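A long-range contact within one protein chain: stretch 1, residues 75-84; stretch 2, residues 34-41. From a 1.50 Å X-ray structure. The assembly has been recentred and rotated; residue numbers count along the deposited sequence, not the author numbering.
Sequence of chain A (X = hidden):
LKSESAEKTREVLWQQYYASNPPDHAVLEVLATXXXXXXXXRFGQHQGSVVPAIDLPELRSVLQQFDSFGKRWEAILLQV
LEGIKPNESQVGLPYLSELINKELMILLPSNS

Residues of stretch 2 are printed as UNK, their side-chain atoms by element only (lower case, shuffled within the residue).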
# COMPACT_ATOMS: atom_id res chain seq x y z
N ALA A 75 -5.41 3.18 3.30
CA ALA A 75 -5.69 1.86 3.89
C ALA A 75 -4.66 0.83 3.48
O ALA A 75 -4.19 0.06 4.31
CB ALA A 75 -7.08 1.41 3.48
N ILE A 76 -4.33 0.79 2.19
CA ILE A 76 -3.34 -0.13 1.68
C ILE A 76 -1.98 0.10 2.35
O ILE A 76 -1.37 -0.84 2.81
CB ILE A 76 -3.23 -0.04 0.14
CG1 ILE A 76 -4.51 -0.61 -0.52
CG2 ILE A 76 -1.97 -0.73 -0.38
CD1 ILE A 76 -4.67 -2.12 -0.45
N LEU A 77 -1.53 1.35 2.42
CA LEU A 77 -0.23 1.68 2.99
C LEU A 77 -0.12 1.21 4.45
O LEU A 77 0.86 0.59 4.82
CB LEU A 77 0.05 3.20 2.89
CG LEU A 77 0.47 3.69 1.49
CD1 LEU A 77 0.46 5.22 1.44
CD2 LEU A 77 1.82 3.14 1.12
N LEU A 78 -1.15 1.50 5.23
CA LEU A 78 -1.21 1.09 6.63
C LEU A 78 -1.19 -0.43 6.74
O LEU A 78 -0.47 -0.99 7.55
CB LEU A 78 -2.43 1.70 7.32
CG LEU A 78 -2.27 3.21 7.54
CD1 LEU A 78 -3.57 3.89 7.91
CD2 LEU A 78 -1.23 3.50 8.59
N GLN A 79 -1.94 -1.12 5.88
CA GLN A 79 -1.96 -2.58 5.94
C GLN A 79 -0.64 -3.21 5.49
O GLN A 79 -0.19 -4.17 6.08
CB GLN A 79 -3.15 -3.14 5.16
CG GLN A 79 -3.33 -4.66 5.32
CD GLN A 79 -3.64 -5.09 6.75
OE1 GLN A 79 -4.29 -4.35 7.49
NE2 GLN A 79 -3.18 -6.29 7.13
N VAL A 80 -0.01 -2.64 4.47
CA VAL A 80 1.32 -3.08 4.06
C VAL A 80 2.29 -3.05 5.27
O VAL A 80 3.03 -4.01 5.51
CB VAL A 80 1.87 -2.22 2.89
CG1 VAL A 80 3.36 -2.45 2.67
CG2 VAL A 80 1.12 -2.52 1.59
N LEU A 81 2.28 -1.94 6.01
CA LEU A 81 3.14 -1.81 7.19
C LEU A 81 2.93 -2.94 8.19
O LEU A 81 3.89 -3.42 8.78
CB LEU A 81 2.91 -0.47 7.88
CG LEU A 81 3.70 0.73 7.35
CD1 LEU A 81 3.15 2.00 7.94
CD2 LEU A 81 5.18 0.62 7.68
N GLU A 82 1.68 -3.36 8.39
CA GLU A 82 1.38 -4.46 9.32
C GLU A 82 2.11 -5.77 9.00
O GLU A 82 2.39 -6.56 9.90
CB GLU A 82 -0.12 -4.74 9.40
CG GLU A 82 -0.94 -3.73 10.19
CD GLU A 82 -0.57 -3.67 11.67
OE1 GLU A 82 0.35 -4.40 12.10
OE2 GLU A 82 -1.19 -2.90 12.40
N GLY A 83 2.38 -6.01 7.71
CA GLY A 83 3.09 -7.20 7.26
C GLY A 83 4.58 -7.04 7.02
O GLY A 83 5.21 -7.94 6.49
N ILE A 84 5.15 -5.89 7.40
CA ILE A 84 6.60 -5.70 7.35
C ILE A 84 7.10 -5.18 8.70
O ILE A 84 8.20 -4.61 8.79
CB ILE A 84 7.00 -4.75 6.18
CG1 ILE A 84 6.48 -3.33 6.42
CG2 ILE A 84 6.46 -5.28 4.86
CD1 ILE A 84 6.83 -2.33 5.31
N UNK A 34 -0.60 -8.26 -2.84
CA UNK A 34 0.19 -8.01 -4.05
C UNK A 34 0.92 -6.66 -4.00
O UNK A 34 1.97 -6.53 -4.63
c UNK A 34 -2.14 -7.71 -4.51
c UNK A 34 -2.04 -8.34 -3.16
c UNK A 34 -0.86 -8.02 -5.17
N UNK A 35 0.39 -5.69 -3.26
CA UNK A 35 1.01 -4.37 -3.20
C UNK A 35 2.28 -4.45 -2.38
O UNK A 35 3.30 -3.90 -2.78
c UNK A 35 -1.29 -3.37 -3.35
c UNK A 35 0.68 -1.93 -2.72
c UNK A 35 0.06 -3.32 -2.61
N UNK A 36 2.20 -5.12 -1.23
CA UNK A 36 3.36 -5.37 -0.39
C UNK A 36 4.42 -6.12 -1.19
O UNK A 36 5.59 -5.74 -1.17
n UNK A 36 2.68 -6.68 3.81
n UNK A 36 1.21 -8.42 3.32
c UNK A 36 4.12 -6.34 1.84
n UNK A 36 0.57 -6.70 4.69
c UNK A 36 2.97 -6.16 0.85
c UNK A 36 3.80 -7.21 3.02
c UNK A 36 1.49 -7.27 3.94
N UNK A 37 4.03 -7.18 -1.89
CA UNK A 37 4.98 -7.94 -2.71
C UNK A 37 5.70 -7.05 -3.73
O UNK A 37 6.92 -7.14 -3.89
o UNK A 37 2.34 -11.09 -4.06
c UNK A 37 2.97 -11.28 -3.00
o UNK A 37 2.88 -12.34 -2.34
c UNK A 37 3.88 -10.20 -2.43
c UNK A 37 4.28 -9.11 -3.41
N UNK A 38 4.95 -6.18 -4.40
CA UNK A 38 5.53 -5.30 -5.41
C UNK A 38 6.47 -4.26 -4.77
O UNK A 38 7.50 -3.92 -5.34
c UNK A 38 4.44 -4.62 -6.20
N UNK A 39 6.10 -3.77 -3.59
CA UNK A 39 6.92 -2.78 -2.90
C UNK A 39 8.18 -3.41 -2.33
O UNK A 39 9.25 -2.81 -2.36
c UNK A 39 6.11 -2.10 -1.78
c UNK A 39 5.71 0.16 -2.87
c UNK A 39 5.07 -1.07 -2.25
c UNK A 39 4.19 -0.66 -1.10
N UNK A 40 8.07 -4.62 -1.81
CA UNK A 40 9.25 -5.33 -1.31
C UNK A 40 10.22 -5.66 -2.45
O UNK A 40 11.43 -5.67 -2.24
c UNK A 40 7.76 -7.57 1.51
c UNK A 40 9.43 -5.73 1.74
c UNK A 40 8.82 -6.59 -0.55
c UNK A 40 8.33 -6.30 0.87
N UNK A 41 9.69 -5.90 -3.64
CA UNK A 41 10.52 -6.15 -4.82
C UNK A 41 11.30 -4.91 -5.24
O UNK A 41 12.39 -5.03 -5.79
c UNK A 41 9.67 -6.65 -5.98

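Position 34 carries three carbons that close a ring onto the backbone N. Nothing on stretch 1 lies within contact distance. The ring identifies P34.

Position 35 has three side-chain carbons, with CB carrying the other two. They touch I76 and V80. The fork at CB and the absence of any heteroatom give V35. Its CA-to-CB bond points toward stretch 1. CG1 of V35 lies 3.7 Å from CG2 of I76 and 4.4 Å from CG2 of V80. All three side chains are buried.

Position 36 has a chain of three carbons, then a nitrogen, then a carbon carrying two more nitrogens. The side chain touches O of V80, O of Q79, G83 and I84. The nitrogen-bearing group is a guanidinium, and the residue is R36. CB points sideways; chi1 and chi2 are t and chi3 is m, and the end of the side chain comes nearer to stretch 1. NE of R36 donates a hydrogen bond to O of V80 at 3.2 Å, nearly straight at 174°. NH2 of R36 donates another to O of Q79 at 3.0 Å, more bent at 142°. CA of G83 lies over one face of the guanidinium, 3.5 Å from NE of R36. The aliphatic part also packs: CG of R36 is 4.0 Å from CG1 of V80, and CD of R36 is 3.8 Å from CG2 of I84.

Position 37 has three carbons in a row, the third carrying two oxygens. It is exposed and does not reach stretch 1. This is a carboxylate two carbons beyond CB, so the residue is E37.

Position 38 has a single carbon, CB, and no contact across the pair. It is A38.

Position 39 has four carbons, forked at the second. They touch V80. The residue is L39. Its CB points toward stretch 1, and its CD1 lies 4.3 Å from CG1 of V80.

Position 40 again has four carbons forked at the second. They touch I84. The residue is L40. CB points sideways, but the end comes nearer. CD1 of L40 is 4.3 Å from CG2 of I84.

Position 41 has one carbon and is out of reach of stretch 1. It is A41.

The two helices cross at 71°, with axes 9.6 Å apart at closest approach. V80 and R36 have the nearest CA atoms, 5.4 Å apart. I76, V80, V35 and L39 form a buried apolar patch. R36 reaches across to the backbone of Q79 and V80, where its guanidinium binds two successive carbonyls. G83 leaves room for this group: an ideal CB there would sit 2.3 Å from CZ of R36, a clash.

Stretch 2 (34-41) PVREALLA
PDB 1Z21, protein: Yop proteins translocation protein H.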